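Local atomic coordinates of PtLCIB4 H88A mutant (Phaeodactylum tricornutum, PDB entry 5B5Z), a protein that binds zinc and is a homolog of the limiting CO2-inducible protein LCIB, in a family of beta-carbonic anhydrases that probably interconvert CO2 and bicarbonate. Residues L53-L58 with G106-I111; L110-H115 with I238-G243. All coordinates share one frame; numbering follows the deposited sequence.

Contact 1 of 2, residues L53-L58 with G106-I111; sequences LLATSL and GSCLLI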
ATOM      1  N   LEU A  53       3.067  14.677  -8.312  1.00 16.37           N
ATOM      2  CA  LEU A  53       3.314  13.421  -7.625  1.00 13.92           C
ATOM      3  C   LEU A  53       1.975  12.879  -7.157  1.00 12.42           C
ATOM      4  O   LEU A  53       1.273  13.554  -6.419  1.00 16.30           O
ATOM      5  CB  LEU A  53       4.239  13.617  -6.435  1.00 14.97           C
ATOM      6  CG  LEU A  53       4.487  12.360  -5.595  1.00 15.80           C
ATOM      7  CD1 LEU A  53       5.234  11.281  -6.366  1.00 20.66           C
ATOM      8  CD2 LEU A  53       5.248  12.738  -4.353  1.00 21.27           C
ATOM      9  N   LEU A  54       1.637  11.689  -7.631  1.00 13.62           N
ATOM     10  CA  LEU A  54       0.387  11.029  -7.272  1.00 12.17           C
ATOM     11  C   LEU A  54       0.543  10.276  -5.951  1.00 13.66           C
ATOM     12  O   LEU A  54       1.555   9.601  -5.727  1.00 12.93           O
ATOM     13  CB  LEU A  54      -0.029  10.078  -8.387  1.00 12.72           C
ATOM     14  CG  LEU A  54      -1.303   9.271  -8.153  1.00 12.71           C
ATOM     15  CD1 LEU A  54      -2.509  10.189  -8.029  1.00 14.76           C
ATOM     16  CD2 LEU A  54      -1.494   8.248  -9.268  1.00 12.52           C
ATOM     17  N   ALA A  55      -0.442  10.415  -5.064  1.00 11.80           N
ATOM     18  CA  ALA A  55      -0.465   9.610  -3.835  1.00 12.64           C
ATOM     19  C   ALA A  55      -1.858   9.054  -3.637  1.00 13.90           C
ATOM     20  O   ALA A  55      -2.830   9.690  -4.012  1.00 12.89           O
ATOM     21  CB  ALA A  55      -0.037  10.443  -2.623  1.00 15.02           C
ATOM     22  N   THR A  56      -1.950   7.865  -3.051  1.00 12.12           N
ATOM     23  CA  THR A  56      -3.266   7.283  -2.753  1.00 12.40           C
ATOM     24  C   THR A  56      -3.365   6.855  -1.288  1.00 13.73           C
ATOM     25  O   THR A  56      -2.362   6.514  -0.652  1.00 15.41           O
ATOM     26  CB  THR A  56      -3.581   6.059  -3.635  1.00 16.30           C
ATOM     27  OG1 THR A  56      -2.733   4.963  -3.269  1.00 16.50           O
ATOM     28  CG2 THR A  56      -3.403   6.366  -5.133  1.00 15.83           C
ATOM     29  N   SER A  57      -4.587   6.891  -0.770  1.00 12.27           N
ATOM     30  CA  SER A  57      -4.915   6.261   0.502  1.00 12.54           C
ATOM     31  C   SER A  57      -6.190   5.454   0.268  1.00 12.29           C
ATOM     32  O   SER A  57      -7.318   5.956   0.397  1.00 12.61           O
ATOM     33  CB  SER A  57      -5.096   7.296   1.618  1.00 12.45           C
ATOM     34  OG  SER A  57      -5.251   6.646   2.883  1.00 14.95           O
ATOM     35  N   LEU A  58      -5.977   4.220  -0.151  1.00 13.44           N
ATOM     36  CA  LEU A  58      -7.053   3.294  -0.494  1.00 12.43           C
ATOM     37  C   LEU A  58      -6.821   1.974   0.228  1.00 12.00           C
ATOM     38  O   LEU A  58      -5.712   1.715   0.716  1.00 13.51           O
ATOM     39  CB  LEU A  58      -7.108   3.075  -2.011  1.00 15.00           C
ATOM     40  CG  LEU A  58      -7.316   4.348  -2.852  1.00 16.08           C
ATOM     41  CD1 LEU A  58      -7.062   4.097  -4.361  1.00 19.81           C
ATOM     42  CD2 LEU A  58      -8.714   4.925  -2.624  1.00 16.40           C
ATOM     43  N   GLY A 106       6.545  21.708  -8.082  1.00 26.56           N
ATOM     44  CA  GLY A 106       5.335  20.995  -8.462  1.00 24.58           C
ATOM     45  C   GLY A 106       4.392  20.737  -7.304  1.00 23.01           C
ATOM     46  O   GLY A 106       4.524  21.322  -6.234  1.00 21.67           O
ATOM     47  N   SER A 107       3.440  19.837  -7.510  1.00 20.42           N
ATOM     48  CA  SER A 107       2.397  19.632  -6.516  1.00 19.72           C
ATOM     49  C   SER A 107       2.092  18.160  -6.336  1.00 17.65           C
ATOM     50  O   SER A 107       2.598  17.324  -7.082  1.00 17.16           O
ATOM     51  CB  SER A 107       1.123  20.373  -6.919  1.00 22.77           C
ATOM     52  OG  SER A 107       1.317  21.773  -6.870  1.00 24.46           O
ATOM     53  N   CYS A 108       1.270  17.856  -5.330  1.00 18.36           N
ATOM     54  CA  CYS A 108       0.792  16.500  -5.094  1.00 17.44           C
ATOM     55  C   CYS A 108      -0.701  16.388  -5.409  1.00 14.61           C
ATOM     56  O   CYS A 108      -1.459  17.348  -5.269  1.00 16.42           O
ATOM     57  CB  CYS A 108       1.044  16.084  -3.638  1.00 19.97           C
ATOM     58  SG  CYS A 108       0.271  14.502  -3.147  1.00 30.62           S
ATOM     59  N   LEU A 109      -1.100  15.201  -5.843  1.00 13.72           N
ATOM     60  CA  LEU A 109      -2.511  14.864  -5.970  1.00 13.03           C
ATOM     61  C   LEU A 109      -2.766  13.639  -5.106  1.00 13.44           C
ATOM     62  O   LEU A 109      -2.203  12.589  -5.372  1.00 14.10           O
ATOM     63  CB  LEU A 109      -2.885  14.573  -7.416  1.00 15.21           C
ATOM     64  CG  LEU A 109      -4.246  13.895  -7.617  1.00 14.36           C
ATOM     65  CD1 LEU A 109      -5.407  14.731  -7.076  1.00 15.48           C
ATOM     66  CD2 LEU A 109      -4.442  13.566  -9.093  1.00 15.33           C
ATOM     67  N   LEU A 110      -3.580  13.799  -4.066  1.00 13.22           N
ATOM     68  CA  LEU A 110      -3.959  12.696  -3.178  1.00 14.46           C
ATOM     69  C   LEU A 110      -5.361  12.194  -3.488  1.00 13.45           C
ATOM     70  O   LEU A 110      -6.307  12.966  -3.507  1.00 15.02           O
ATOM     71  CB  LEU A 110      -3.884  13.142  -1.714  1.00 13.22           C
ATOM     72  CG  LEU A 110      -4.372  12.128  -0.680  1.00 14.65           C
ATOM     73  CD1 LEU A 110      -3.410  10.951  -0.591  1.00 15.82           C
ATOM     74  CD2 LEU A 110      -4.525  12.813   0.658  1.00 17.61           C
ATOM     75  N   ILE A 111      -5.470  10.898  -3.774  1.00 12.31           N
ATOM     76  CA  ILE A 111      -6.760  10.224  -3.976  1.00 13.06           C
ATOM     77  C   ILE A 111      -7.017   9.317  -2.784  1.00 12.04           C
ATOM     78  O   ILE A 111      -6.228   8.414  -2.528  1.00 13.05           O
ATOM     79  CB  ILE A 111      -6.787   9.337  -5.259  1.00 12.16           C
ATOM     80  CG1 ILE A 111      -6.133  10.040  -6.459  1.00 17.37           C
ATOM     81  CG2 ILE A 111      -8.219   8.844  -5.563  1.00 14.19           C
ATOM     82  CD1 ILE A 111      -6.890  11.265  -6.967  1.00 17.22           C
TER
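Leu54 carries its CG opposite the backbone N (chi1 178°), which leaves CD1 low over the neighbouring strand, 3.6 Å from Leu109 O. Ile111 turns the other way: CG1 swings beside its own backbone N (chi1 -43°) and meets Leu54 CD1 at 4.0 Å, the two side chains crossing at a slant. Leu109 CD2 touches the same Leu54 methyl. On the opposite face Ala55 CB touches Leu110 CD1 at 4.0 Å and Cys108 SG at 4.1 Å, the two roughly at right angles as seen from the methyl. Beneath these side chains, strands 52-57 and 107-117 run parallel in the central mixed sheet of this carbonic anhydrase-related fold; the axes of 53-57 and 107-111 come within 4.6 Å. Five backbone hydrogen bonds join them in the usual parallel ladder: Leu53 and Ala55 each both give and accept, and Ser57 N closes the row on Ile111 O at 2.8 Å. CA-H groups add to the grip, Thr56 CA standing 3.2 Å from the Ile111 O that Ser57 N also uses. The Leu54 and Ile111 face lies against Phe71 of helix 65-75, whereas Met98 of helix 91-99 packs on Ala55 and Cys108. Thr56 OG1 is hydrogen-bonded to Glu68 OE2, and Ser57 OG to Gly86 O.

Contact 2 of 2, residues L110-H115 with I238-G243; sequences LIYGSH and IAVVGG. With ZN (zinc ion), chain C.
Tyr112 lays its ring over Gly242 and brings its edge to Val240, because chi1 of 73° sets CG between the backbone N and the carbonyl carbon. Gly242 CA sits 3.7 Å from the ring centroid, a CH-pi contact only 15° off the normal; a CB on residue 242 would run into the ring, so the glycine makes room for it. Val240 CG1 comes in the ring plane to 3.5 Å from Tyr112 CE1. A serine in place of Tyr112 would probably leave Gly242 CA without the ring over it and Val240 CG1 without its edge contact, opening a gap on that face of the sheet. Across the sheet, Ile111 and Val241 lie side by side, CD1 of the isoleucine 3.8 Å from CB of the valine. The backbones form a parallel ladder. Val241 N reaches Leu110 O at 2.8 Å in an almost straight bond, and Tyr112 N binds Val241 O likewise. The ladder slackens at Gly243: its N is 3.1 Å from Tyr112 O, and the bond from Ser114 N to its O is weak. Farther along the same strand, the His115 side chain binds zinc through NE2 at 2.1 Å; a water at 1.9 Å from the zinc, Cys59 and Cys139 complete the site, while Asn247 OD1 holds His115 ND1 and so fixes the ring's rotation. Helix 205-228 packs on the side of the sheet that carries Tyr112, touching it with Gln217 and Gln218, and strand 52-57 flanks strand 107-117 along its other edge.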
ATOM      1  N   LEU A 110      -3.580  13.799  -4.066  1.00 13.22           N
ATOM      2  CA  LEU A 110      -3.959  12.696  -3.178  1.00 14.46           C
ATOM      3  C   LEU A 110      -5.361  12.194  -3.488  1.00 13.45           C
ATOM      4  O   LEU A 110      -6.307  12.966  -3.507  1.00 15.02           O
ATOM      5  CB  LEU A 110      -3.884  13.142  -1.714  1.00 13.22           C
ATOM      6  CG  LEU A 110      -4.372  12.128  -0.680  1.00 14.65           C
ATOM      7  CD1 LEU A 110      -3.410  10.951  -0.591  1.00 15.82           C
ATOM      8  CD2 LEU A 110      -4.525  12.813   0.658  1.00 17.61           C
ATOM      9  N   ILE A 111      -5.470  10.898  -3.774  1.00 12.31           N
ATOM     10  CA  ILE A 111      -6.760  10.224  -3.976  1.00 13.06           C
ATOM     11  C   ILE A 111      -7.017   9.317  -2.784  1.00 12.04           C
ATOM     12  O   ILE A 111      -6.228   8.414  -2.528  1.00 13.05           O
ATOM     13  CB  ILE A 111      -6.787   9.337  -5.259  1.00 12.16           C
ATOM     14  CG1 ILE A 111      -6.133  10.040  -6.459  1.00 17.37           C
ATOM     15  CG2 ILE A 111      -8.219   8.844  -5.563  1.00 14.19           C
ATOM     16  CD1 ILE A 111      -6.890  11.265  -6.967  1.00 17.22           C
ATOM     17  N   TYR A 112      -8.102   9.534  -2.046  1.00 12.63           N
ATOM     18  CA  TYR A 112      -8.390   8.660  -0.906  1.00 10.98           C
ATOM     19  C   TYR A 112      -9.851   8.280  -0.877  1.00 11.86           C
ATOM     20  O   TYR A 112     -10.685   8.962  -1.445  1.00 12.13           O
ATOM     21  CB  TYR A 112      -8.005   9.325   0.428  1.00 11.66           C
ATOM     22  CG  TYR A 112      -8.913  10.445   0.910  1.00 11.24           C
ATOM     23  CD1 TYR A 112      -8.693  11.768   0.532  1.00 14.00           C
ATOM     24  CD2 TYR A 112      -9.944  10.176   1.788  1.00 15.04           C
ATOM     25  CE1 TYR A 112      -9.525  12.797   0.991  1.00 13.77           C
ATOM     26  CE2 TYR A 112     -10.786  11.194   2.253  1.00 13.68           C
ATOM     27  CZ  TYR A 112     -10.571  12.494   1.845  1.00 12.54           C
ATOM     28  OH  TYR A 112     -11.402  13.507   2.318  1.00 17.22           O
ATOM     29  N   GLY A 113     -10.143   7.196  -0.183  1.00 11.68           N
ATOM     30  CA  GLY A 113     -11.527   6.820  -0.032  1.00 13.08           C
ATOM     31  C   GLY A 113     -11.715   5.499   0.638  1.00 12.81           C
ATOM     32  O   GLY A 113     -10.809   4.671   0.740  1.00 11.82           O
ATOM     33  N   SER A 114     -12.949   5.298   1.077  1.00 11.67           N
ATOM     34  CA  SER A 114     -13.400   3.989   1.468  1.00 12.92           C
ATOM     35  C   SER A 114     -13.752   3.205   0.217  1.00 11.54           C
ATOM     36  O   SER A 114     -13.713   3.726  -0.886  1.00 10.78           O
ATOM     37  CB  SER A 114     -14.630   4.110   2.360  1.00 13.28           C
ATOM     38  OG  SER A 114     -15.674   4.753   1.634  1.00 12.45           O
ATOM     39  N   HIS A 115     -14.105   1.946   0.377  1.00 12.09           N
ATOM     40  CA  HIS A 115     -14.642   1.222  -0.780  1.00 12.26           C
ATOM     41  C   HIS A 115     -15.705   0.215  -0.353  1.00 13.10           C
ATOM     42  O   HIS A 115     -15.846  -0.104   0.829  1.00 12.23           O
ATOM     43  CB  HIS A 115     -13.525   0.529  -1.590  1.00 12.75           C
ATOM     44  CG  HIS A 115     -12.978  -0.712  -0.958  1.00 11.86           C
ATOM     45  ND1 HIS A 115     -13.029  -1.948  -1.569  1.00 12.72           N
ATOM     46  CD2 HIS A 115     -12.352  -0.904   0.225  1.00 12.45           C
ATOM     47  CE1 HIS A 115     -12.473  -2.849  -0.774  1.00 14.28           C
ATOM     48  NE2 HIS A 115     -12.035  -2.241   0.312  1.00 18.34           N
ATOM     49  N   ILE A 238      -1.389  20.925  -2.634  1.00 21.18           N
ATOM     50  CA  ILE A 238      -1.934  19.581  -2.537  1.00 18.33           C
ATOM     51  C   ILE A 238      -3.359  19.586  -3.062  1.00 19.15           C
ATOM     52  O   ILE A 238      -4.224  20.283  -2.529  1.00 21.17           O
ATOM     53  CB  ILE A 238      -1.964  19.050  -1.091  1.00 20.89           C
ATOM     54  CG1 ILE A 238      -0.644  19.335  -0.382  1.00 31.28           C
ATOM     55  CG2 ILE A 238      -2.309  17.558  -1.096  1.00 26.84           C
ATOM     56  CD1 ILE A 238      -0.756  19.321   1.118  1.00 36.71           C
ATOM     57  N   ALA A 239      -3.594  18.829  -4.121  1.00 15.83           N
ATOM     58  CA  ALA A 239      -4.929  18.630  -4.640  1.00 14.95           C
ATOM     59  C   ALA A 239      -5.433  17.349  -4.014  1.00 16.18           C
ATOM     60  O   ALA A 239      -4.672  16.406  -3.838  1.00 15.23           O
ATOM     61  CB  ALA A 239      -4.938  18.538  -6.153  1.00 17.14           C
ATOM     62  N   VAL A 240      -6.715  17.329  -3.679  1.00 15.26           N
ATOM     63  CA  VAL A 240      -7.287  16.226  -2.927  1.00 17.40           C
ATOM     64  C   VAL A 240      -8.555  15.750  -3.605  1.00 14.40           C
ATOM     65  O   VAL A 240      -9.432  16.567  -3.917  1.00 14.86           O
ATOM     66  CB  VAL A 240      -7.632  16.666  -1.487  1.00 18.92           C
ATOM     67  CG1 VAL A 240      -8.334  15.558  -0.743  1.00 23.49           C
ATOM     68  CG2 VAL A 240      -6.370  17.133  -0.749  1.00 19.79           C
ATOM     69  N   VAL A 241      -8.659  14.444  -3.855  1.00 13.17           N
ATOM     70  CA  VAL A 241      -9.923  13.837  -4.256  1.00 12.91           C
ATOM     71  C   VAL A 241     -10.303  12.774  -3.231  1.00 12.31           C
ATOM     72  O   VAL A 241      -9.553  11.829  -3.027  1.00 15.07           O
ATOM     73  CB  VAL A 241      -9.828  13.199  -5.642  1.00 13.72           C
ATOM     74  CG1 VAL A 241     -11.128  12.506  -5.995  1.00 15.67           C
ATOM     75  CG2 VAL A 241      -9.498  14.266  -6.681  1.00 14.11           C
ATOM     76  N   GLY A 242     -11.455  12.921  -2.583  1.00 13.90           N
ATOM     77  CA  GLY A 242     -11.860  11.935  -1.593  1.00 11.37           C
ATOM     78  C   GLY A 242     -13.263  11.460  -1.851  1.00 12.55           C
ATOM     79  O   GLY A 242     -14.104  12.200  -2.350  1.00 14.50           O
ATOM     80  N   GLY A 243     -13.518  10.202  -1.554  1.00 11.02           N
ATOM     81  CA  GLY A 243     -14.870   9.695  -1.721  1.00 12.19           C
ATOM     82  C   GLY A 243     -15.000   8.216  -1.446  1.00 13.67           C
ATOM     83  O   GLY A 243     -14.304   7.654  -0.593  1.00 12.90           O
TER
HETATM   84 ZN    ZN C 500     -11.149  -3.041   2.015  1.00 11.81          ZN
HETATM   85  O   HOH W   1     -11.398  -4.918   1.707  1.00 16.17           O

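In the fold
Strand 107-117 is common to both contacts, pairing with strand 52-57 in contact 1 and with strand 238-247 in contact 2, so three parallel strands lie next to one another in the sheet. Both are buried, the centre of contact 2 about 5 Å from the chain centre, that of contact 1 about 11 Å. Leu110 and Ile111 belong to both. The side-chain packing of contact 1 is mainly aliphatic, with the sulfur of Cys108, and the hydroxyls of Thr56 and Ser57 bond outside it, whereas contact 2 brings in an aromatic ring, three glycines and, at its far end, the zinc site. The side chain of Leu58, where contact 1 ends, lies about 8 Å from the same zinc.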